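Local coordinates for DNA replication and repair protein RecF (Caldanaerobacter subterraneus subsp. tengcongensis, PDB 5Z69), which binds ATP and probably single-stranded DNA, acting as a recombination mediator of the RecFOR pathway in DNA repair, replication and the SOS response, at residues Ile200-Arg204 against Pro271-Asp275; Leu211-Met215 against Lys226-Ile230; Ser214-Phe218 against Leu301-Glu307. All coordinates share one frame. Where two conformers were deposited one is given. Residues are numbered along the deposited sequence.

All three contacts use the long helix 186-222, which meets the loop 271-275 first (contact 1), then strand 227-232 (contact 2) and last helix 291-313 (contact 3). Contacts 2 and 3 share Ser214 and Met215, and their centres lie 9 Å apart; Leu211 of contact 2 also packs on Leu301 and Ser304 of contact 3. Contact 1 is more distant, its centre 17 Å from that of contact 2 and 20 Å from that of contact 3. In sequence, the partner segments follow the helix in the order 226-230, 271-275, 301-307. One helix thus joins the three-stranded antiparallel sheet, the loop leading into its strand 275-280, and helix 291-313, away from the ATP pocket.

Contact 1. Residues Ile200-Arg204 against Pro271-Asp275; sequences IIKVR and PHRED
An arginine on a helix serves a loop carbonyl and a carboxylate with one nitrogen. Residues Ile200-Arg204 are a continuous helical stretch, with Arg204 N hydrogen-bonded to Ile200 O at 2.8 Å. Pro271 and His272 form a short 3-10 turn, with a weak 3.3 Å hydrogen bond from Glu274 N to Pro271 O; Glu274 is then extended (phi/psi -85/171) and the chain enters a strand at Asp275. The CA atoms of Ile201 and Pro271 are 6.8 Å apart.

Arg204 takes m at chi1 and t at chi2 and chi3, reaching straight across to the loop. Its NH1 donates to Pro271 O at 2.8 Å and to Glu274 OE1 at 3.0 Å (N-H...acceptor angles 159° and 142°), the latter also a salt bridge. Pro271 CB lies over one guanidinium face, 3.7 Å from Arg204 NH1, while Glu274 OE1 lies at its edge. Tyr155 OH serves NE, and Asp145 forms a salt bridge with NH2. Glu274, in m and t, hydrogen-bonds Tyr231 OH through OE1 and Ser234 OG through OE2. Ile201 CG1 makes a close van der Waals approach to Glu274 OE2, 3.1 Å, and Ile200 CG2 packs on Pro271 CB at 3.7 Å.

In this buried polar cluster every guanidinium nitrogen of Arg204 and both carboxylate oxygens of Glu274 have at least one polar partner. Helix 153-177 covers Ile200 and Pro271 through Tyr162, helix 137-151 lies against Arg204, and helix 243-256 against Ile201, while the loop continues into strand 275-280.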
# COMPACT_ATOMS: atom_id res chain seq x y z
N ILE A 200 10.29 15.39 -3.07
CA ILE A 200 10.86 14.08 -2.78
C ILE A 200 10.06 12.96 -3.46
O ILE A 200 10.64 12.05 -4.06
CB ILE A 200 10.91 13.88 -1.25
CG1 ILE A 200 12.15 14.60 -0.68
CG2 ILE A 200 10.92 12.40 -0.86
CD1 ILE A 200 12.00 14.97 0.79
N ILE A 201 8.74 13.04 -3.38
CA ILE A 201 7.89 12.06 -4.05
C ILE A 201 8.18 12.06 -5.55
O ILE A 201 8.35 11.00 -6.16
CB ILE A 201 6.40 12.34 -3.80
CG1 ILE A 201 6.03 11.88 -2.39
CG2 ILE A 201 5.51 11.64 -4.85
CD1 ILE A 201 4.79 12.55 -1.83
N LYS A 202 8.29 13.25 -6.12
CA LYS A 202 8.54 13.37 -7.56
C LYS A 202 9.84 12.67 -7.96
O LYS A 202 9.87 11.91 -8.94
CB LYS A 202 8.60 14.84 -7.98
CG LYS A 202 8.75 15.00 -9.49
CD LYS A 202 9.67 16.15 -9.87
CE LYS A 202 11.13 15.80 -9.62
NZ LYS A 202 12.09 16.86 -10.06
N VAL A 203 10.90 12.90 -7.20
CA VAL A 203 12.17 12.28 -7.55
C VAL A 203 12.17 10.79 -7.27
O VAL A 203 12.74 10.00 -8.04
CB VAL A 203 13.33 12.95 -6.79
CG1 VAL A 203 14.63 12.16 -7.02
CG2 VAL A 203 13.47 14.40 -7.22
N ARG A 204 11.56 10.38 -6.16
CA ARG A 204 11.45 8.95 -5.87
C ARG A 204 10.74 8.22 -7.00
O ARG A 204 11.13 7.11 -7.37
CB ARG A 204 10.72 8.70 -4.55
CG ARG A 204 11.56 8.94 -3.31
CD ARG A 204 10.76 8.60 -2.05
NE ARG A 204 11.59 8.79 -0.87
CZ ARG A 204 11.17 8.60 0.37
NH1 ARG A 204 9.92 8.23 0.62
NH2 ARG A 204 12.02 8.81 1.38
N PRO A 271 6.79 11.40 3.14
CA PRO A 271 7.79 10.50 2.57
C PRO A 271 8.35 9.49 3.55
O PRO A 271 8.74 8.40 3.13
CB PRO A 271 8.90 11.46 2.10
CG PRO A 271 8.21 12.72 1.78
CD PRO A 271 6.94 12.78 2.62
N HIS A 272 8.38 9.82 4.84
CA HIS A 272 8.99 8.94 5.84
C HIS A 272 8.10 7.77 6.24
O HIS A 272 8.48 6.97 7.11
CB HIS A 272 9.36 9.74 7.10
CG HIS A 272 8.18 10.36 7.78
ND1 HIS A 272 7.51 11.44 7.25
CD2 HIS A 272 7.53 10.03 8.92
CE1 HIS A 272 6.51 11.77 8.05
NE2 HIS A 272 6.50 10.93 9.08
N ARG A 273 6.92 7.67 5.63
CA ARG A 273 6.03 6.53 5.89
C ARG A 273 5.71 5.77 4.63
O ARG A 273 4.82 4.95 4.64
CB ARG A 273 4.70 6.98 6.53
CG ARG A 273 4.83 7.54 7.92
CD ARG A 273 5.22 6.46 8.90
NE ARG A 273 5.15 6.94 10.28
CZ ARG A 273 4.03 7.00 10.99
NH2 ARG A 273 4.09 7.47 12.23
N GLU A 274 6.43 6.06 3.55
CA GLU A 274 6.11 5.46 2.26
C GLU A 274 6.75 4.08 2.08
O GLU A 274 7.55 3.65 2.91
CB GLU A 274 6.54 6.39 1.12
CG GLU A 274 5.82 7.74 1.15
CD GLU A 274 6.20 8.65 -0.01
OE1 GLU A 274 7.20 8.37 -0.71
OE2 GLU A 274 5.49 9.66 -0.23
N ASP A 275 6.36 3.38 1.03
CA ASP A 275 7.00 2.12 0.69
C ASP A 275 6.93 1.95 -0.80
O ASP A 275 6.31 2.78 -1.47
CB ASP A 275 6.33 0.96 1.43
CG ASP A 275 7.15 -0.32 1.38
OD1 ASP A 275 8.30 -0.28 0.92
OD2 ASP A 275 6.63 -1.38 1.81

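Contact 2. Residues Leu211-Met215 against Lys226-Ile230; sequences LKNSM and KLEII
Lys212, Leu227 and Ile229 bury the most surface where helix 211-215 runs almost antiparallel (166°) to strand 227-230, the axes approaching to 8.1 Å. CA atoms pair Lys212 with Ile229 at 5.9 Å and Met215 with Leu227 at 7.0 Å. Lys212, t at chi1, lays its aliphatic part on the strand: its CG is 3.6 Å from Leu227 CD1 and 3.5 Å from Glu228 OE1, which itself accepts a hydrogen bond from Ile229 N (2.8 Å). The lysine tip turns back, and NZ donates to Asn213 OD1 at 2.7 Å. Leu227 (t at chi1) directs CD1 to Met215 CB at 4.1 Å. Ile229, in m and t, places CD1 3.9 Å from Met215 SD and 3.8 Å from Leu211 CD2. No hydrogen bond crosses the interface. Strand alternation points CA-to-CB of Leu227 and Ile229 toward the helix and that of Glu228 away. Helix 186-222 thus turns back into strand 227-232 and packs antiparallel on one face of the three-stranded antiparallel sheet, in which that strand is outermost within this chain.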
# COMPACT_ATOMS: atom_id res chain seq x y z
N LEU A 211 14.08 2.26 -12.03
CA LEU A 211 14.32 1.00 -11.35
C LEU A 211 13.50 -0.12 -11.99
O LEU A 211 14.02 -1.19 -12.29
CB LEU A 211 14.00 1.12 -9.85
CG LEU A 211 14.26 -0.16 -9.06
CD1 LEU A 211 15.74 -0.51 -9.20
CD2 LEU A 211 13.88 -0.04 -7.58
N LYS A 212 12.22 0.14 -12.21
CA LYS A 212 11.35 -0.89 -12.80
C LYS A 212 11.82 -1.29 -14.21
O LYS A 212 11.97 -2.48 -14.50
CB LYS A 212 9.90 -0.39 -12.81
CG LYS A 212 8.85 -1.47 -13.07
CD LYS A 212 8.46 -1.54 -14.53
CE LYS A 212 7.88 -0.22 -15.01
NZ LYS A 212 8.92 0.70 -15.54
N ASN A 213 12.10 -0.32 -15.08
CA ASN A 213 12.64 -0.60 -16.41
C ASN A 213 13.88 -1.48 -16.40
O ASN A 213 13.95 -2.48 -17.12
CB ASN A 213 13.01 0.70 -17.15
CG ASN A 213 11.84 1.62 -17.37
OD1 ASN A 213 10.69 1.18 -17.47
ND2 ASN A 213 12.13 2.92 -17.45
N SER A 214 14.87 -1.09 -15.61
CA SER A 214 16.13 -1.81 -15.56
C SER A 214 15.95 -3.19 -14.94
O SER A 214 16.53 -4.17 -15.40
CB SER A 214 17.18 -1.01 -14.79
OG SER A 214 18.44 -1.65 -14.88
N MET A 215 15.16 -3.27 -13.88
CA MET A 215 14.95 -4.55 -13.22
C MET A 215 14.16 -5.52 -14.09
O MET A 215 14.39 -6.72 -14.01
CB MET A 215 14.19 -4.39 -11.91
CG MET A 215 14.95 -3.80 -10.77
SD MET A 215 13.84 -3.81 -9.35
CE MET A 215 14.07 -5.42 -8.68
N LYS A 226 8.07 -11.56 -14.98
CA LYS A 226 7.66 -10.19 -15.26
C LYS A 226 7.66 -9.33 -14.00
O LYS A 226 7.02 -9.69 -13.00
CB LYS A 226 6.27 -10.18 -15.92
N LEU A 227 8.36 -8.19 -14.04
CA LEU A 227 8.49 -7.32 -12.87
C LEU A 227 7.54 -6.14 -12.93
O LEU A 227 7.44 -5.46 -13.95
CB LEU A 227 9.93 -6.77 -12.72
CG LEU A 227 10.36 -5.99 -11.46
CD1 LEU A 227 10.13 -4.48 -11.50
CD2 LEU A 227 9.76 -6.59 -10.23
N GLU A 228 6.87 -5.88 -11.81
CA GLU A 228 6.19 -4.61 -11.64
C GLU A 228 6.60 -3.96 -10.30
O GLU A 228 6.93 -4.65 -9.33
CB GLU A 228 4.66 -4.79 -11.71
CG GLU A 228 3.90 -3.46 -11.83
CD GLU A 228 4.46 -2.57 -12.93
OE1 GLU A 228 5.35 -1.73 -12.62
OE2 GLU A 228 4.04 -2.71 -14.09
N ILE A 229 6.60 -2.63 -10.27
CA ILE A 229 6.89 -1.89 -9.04
C ILE A 229 5.78 -0.91 -8.74
O ILE A 229 5.46 -0.07 -9.58
CB ILE A 229 8.25 -1.12 -9.13
CG1 ILE A 229 9.41 -2.10 -9.05
CG2 ILE A 229 8.37 -0.10 -8.01
CD1 ILE A 229 10.74 -1.47 -9.06
N ILE A 230 5.21 -1.02 -7.55
CA ILE A 230 4.15 -0.11 -7.11
C ILE A 230 4.65 0.84 -6.03
O ILE A 230 5.09 0.40 -4.97
CB ILE A 230 2.91 -0.86 -6.57
CG1 ILE A 230 2.45 -1.91 -7.57
CG2 ILE A 230 1.79 0.13 -6.25
CD1 ILE A 230 2.06 -1.34 -8.90

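Contact 3. Residues Ser214-Phe218 against Leu301-Glu307; sequences SMSKF and LKLSELE
Two helical segments, 214-218 and 301-307, cross at a signed angle of 126°, their axes 8.6 Å apart at closest approach. Small residues mark the tightest point, with the CA atoms of Ser214 and Ser304 5.4 Å apart; the CA atoms of Phe218 and Leu303 follow at 7.5 Å.

Phe218 (chi1 -75°, chi2 -68°) offers a ring face to Leu303, whose CB stands 3.7 Å from the ring centroid and 4° off its normal, a CH-pi contact. Leu303, in m and t, also brings CD1 to within 3.7 Å of Phe218 CD1. At the ring edge sits Ser304 OG, 3.6 Å from Phe218 CD2; this m hydroxyl hydrogen-bonds back to the carbonyl of Cys300. Met215 (m, t, then chi3 86°) reaches along the other helix, its CE 3.8 Å from Leu301 CB.

Glu307, t at chi1 and chi2, spans the gap with its carboxylate. Its OE1 accepts from Ser214 OG (chi1 t) at 2.6 Å, and OE2 from Lys217 NZ at 3.0 Å in a salt bridge. Lys217 curls into t, m, m, m to get there. The O of water 1 donates to Glu307 OE1 at 2.8 Å and weakly accepts from Lys217 NZ at 3.5 Å.

The helix-helix crossing thus combines two serines at its closest CA pair, apolar packing by Phe218-Leu303 and Met215-Leu301, and Glu307 bonded to Ser214 and to the exposed Lys217. Strand 227-232 packs on Met215, whereas helix 137-151 and strand 122-125 flank the 301-307 segment.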
# COMPACT_ATOMS: atom_id res chain seq x y z
N SER A 214 14.87 -1.09 -15.61
CA SER A 214 16.13 -1.81 -15.56
C SER A 214 15.95 -3.19 -14.94
O SER A 214 16.53 -4.17 -15.40
CB SER A 214 17.18 -1.01 -14.79
OG SER A 214 18.44 -1.65 -14.88
N MET A 215 15.16 -3.27 -13.88
CA MET A 215 14.95 -4.55 -13.22
C MET A 215 14.16 -5.52 -14.09
O MET A 215 14.39 -6.72 -14.01
CB MET A 215 14.19 -4.39 -11.91
CG MET A 215 14.95 -3.80 -10.77
SD MET A 215 13.84 -3.81 -9.35
CE MET A 215 14.07 -5.42 -8.68
N SER A 216 13.21 -5.00 -14.87
CA SER A 216 12.42 -5.84 -15.77
C SER A 216 13.31 -6.46 -16.82
O SER A 216 13.11 -7.60 -17.23
CB SER A 216 11.32 -5.03 -16.45
OG SER A 216 10.28 -4.72 -15.55
N LYS A 217 14.30 -5.68 -17.26
CA LYS A 217 15.27 -6.17 -18.22
C LYS A 217 16.08 -7.31 -17.61
O LYS A 217 16.19 -8.38 -18.19
CB LYS A 217 16.18 -5.02 -18.68
CG LYS A 217 17.11 -5.34 -19.86
CD LYS A 217 18.47 -5.89 -19.41
CE LYS A 217 19.17 -4.96 -18.42
NZ LYS A 217 19.61 -3.66 -19.01
N PHE A 218 16.64 -7.10 -16.42
CA PHE A 218 17.48 -8.12 -15.79
C PHE A 218 16.69 -9.38 -15.41
O PHE A 218 17.15 -10.50 -15.64
CB PHE A 218 18.19 -7.55 -14.56
CG PHE A 218 19.34 -6.63 -14.89
CD1 PHE A 218 20.49 -7.13 -15.48
CD2 PHE A 218 19.27 -5.27 -14.62
CE1 PHE A 218 21.55 -6.29 -15.79
CE2 PHE A 218 20.33 -4.43 -14.93
CZ PHE A 218 21.46 -4.94 -15.52
N LEU A 301 17.64 -6.07 -8.47
CA LEU A 301 17.59 -4.78 -7.80
C LEU A 301 18.98 -4.12 -7.77
O LEU A 301 19.13 -2.95 -8.10
CB LEU A 301 17.05 -4.95 -6.38
CG LEU A 301 16.99 -3.70 -5.52
CD1 LEU A 301 15.83 -2.82 -5.94
CD2 LEU A 301 16.90 -4.07 -4.04
N LYS A 302 19.99 -4.90 -7.39
CA LYS A 302 21.35 -4.37 -7.24
C LYS A 302 22.02 -4.16 -8.60
O LYS A 302 22.74 -3.19 -8.81
CB LYS A 302 22.20 -5.29 -6.36
CG LYS A 302 21.65 -5.52 -4.93
CD LYS A 302 21.68 -4.24 -4.08
CE LYS A 302 23.13 -3.78 -3.88
NZ LYS A 302 23.29 -2.57 -3.00
N LEU A 303 21.77 -5.09 -9.53
CA LEU A 303 22.24 -4.92 -10.90
C LEU A 303 21.70 -3.62 -11.48
O LEU A 303 22.39 -2.92 -12.20
CB LEU A 303 21.84 -6.12 -11.76
CG LEU A 303 22.65 -7.41 -11.55
CD1 LEU A 303 22.12 -8.53 -12.43
CD2 LEU A 303 24.13 -7.17 -11.82
N SER A 304 20.46 -3.30 -11.13
CA SER A 304 19.82 -2.07 -11.58
C SER A 304 20.39 -0.82 -10.91
O SER A 304 20.51 0.24 -11.54
CB SER A 304 18.31 -2.14 -11.33
OG SER A 304 17.72 -3.07 -12.20
N GLU A 305 20.72 -0.95 -9.64
CA GLU A 305 21.36 0.13 -8.90
C GLU A 305 22.62 0.52 -9.64
O GLU A 305 22.86 1.69 -9.96
CB GLU A 305 21.68 -0.30 -7.47
CG GLU A 305 22.34 0.79 -6.62
CD GLU A 305 22.87 0.27 -5.30
OE1 GLU A 305 22.27 -0.69 -4.75
OE2 GLU A 305 23.88 0.82 -4.80
N LEU A 306 23.42 -0.49 -9.94
CA LEU A 306 24.66 -0.31 -10.67
C LEU A 306 24.43 0.38 -12.02
O LEU A 306 25.08 1.37 -12.35
CB LEU A 306 25.33 -1.67 -10.86
CG LEU A 306 26.57 -1.70 -11.75
CD1 LEU A 306 27.60 -0.69 -11.29
CD2 LEU A 306 27.15 -3.11 -11.78
N GLU A 307 23.51 -0.16 -12.80
CA GLU A 307 23.23 0.39 -14.11
C GLU A 307 22.76 1.85 -14.05
O GLU A 307 23.27 2.70 -14.78
CB GLU A 307 22.17 -0.47 -14.82
CG GLU A 307 21.67 0.14 -16.10
CD GLU A 307 20.74 -0.81 -16.84
OE1 GLU A 307 19.54 -0.49 -16.98
OE2 GLU A 307 21.22 -1.89 -17.25
O HOH W 1 17.90 -0.63 -19.28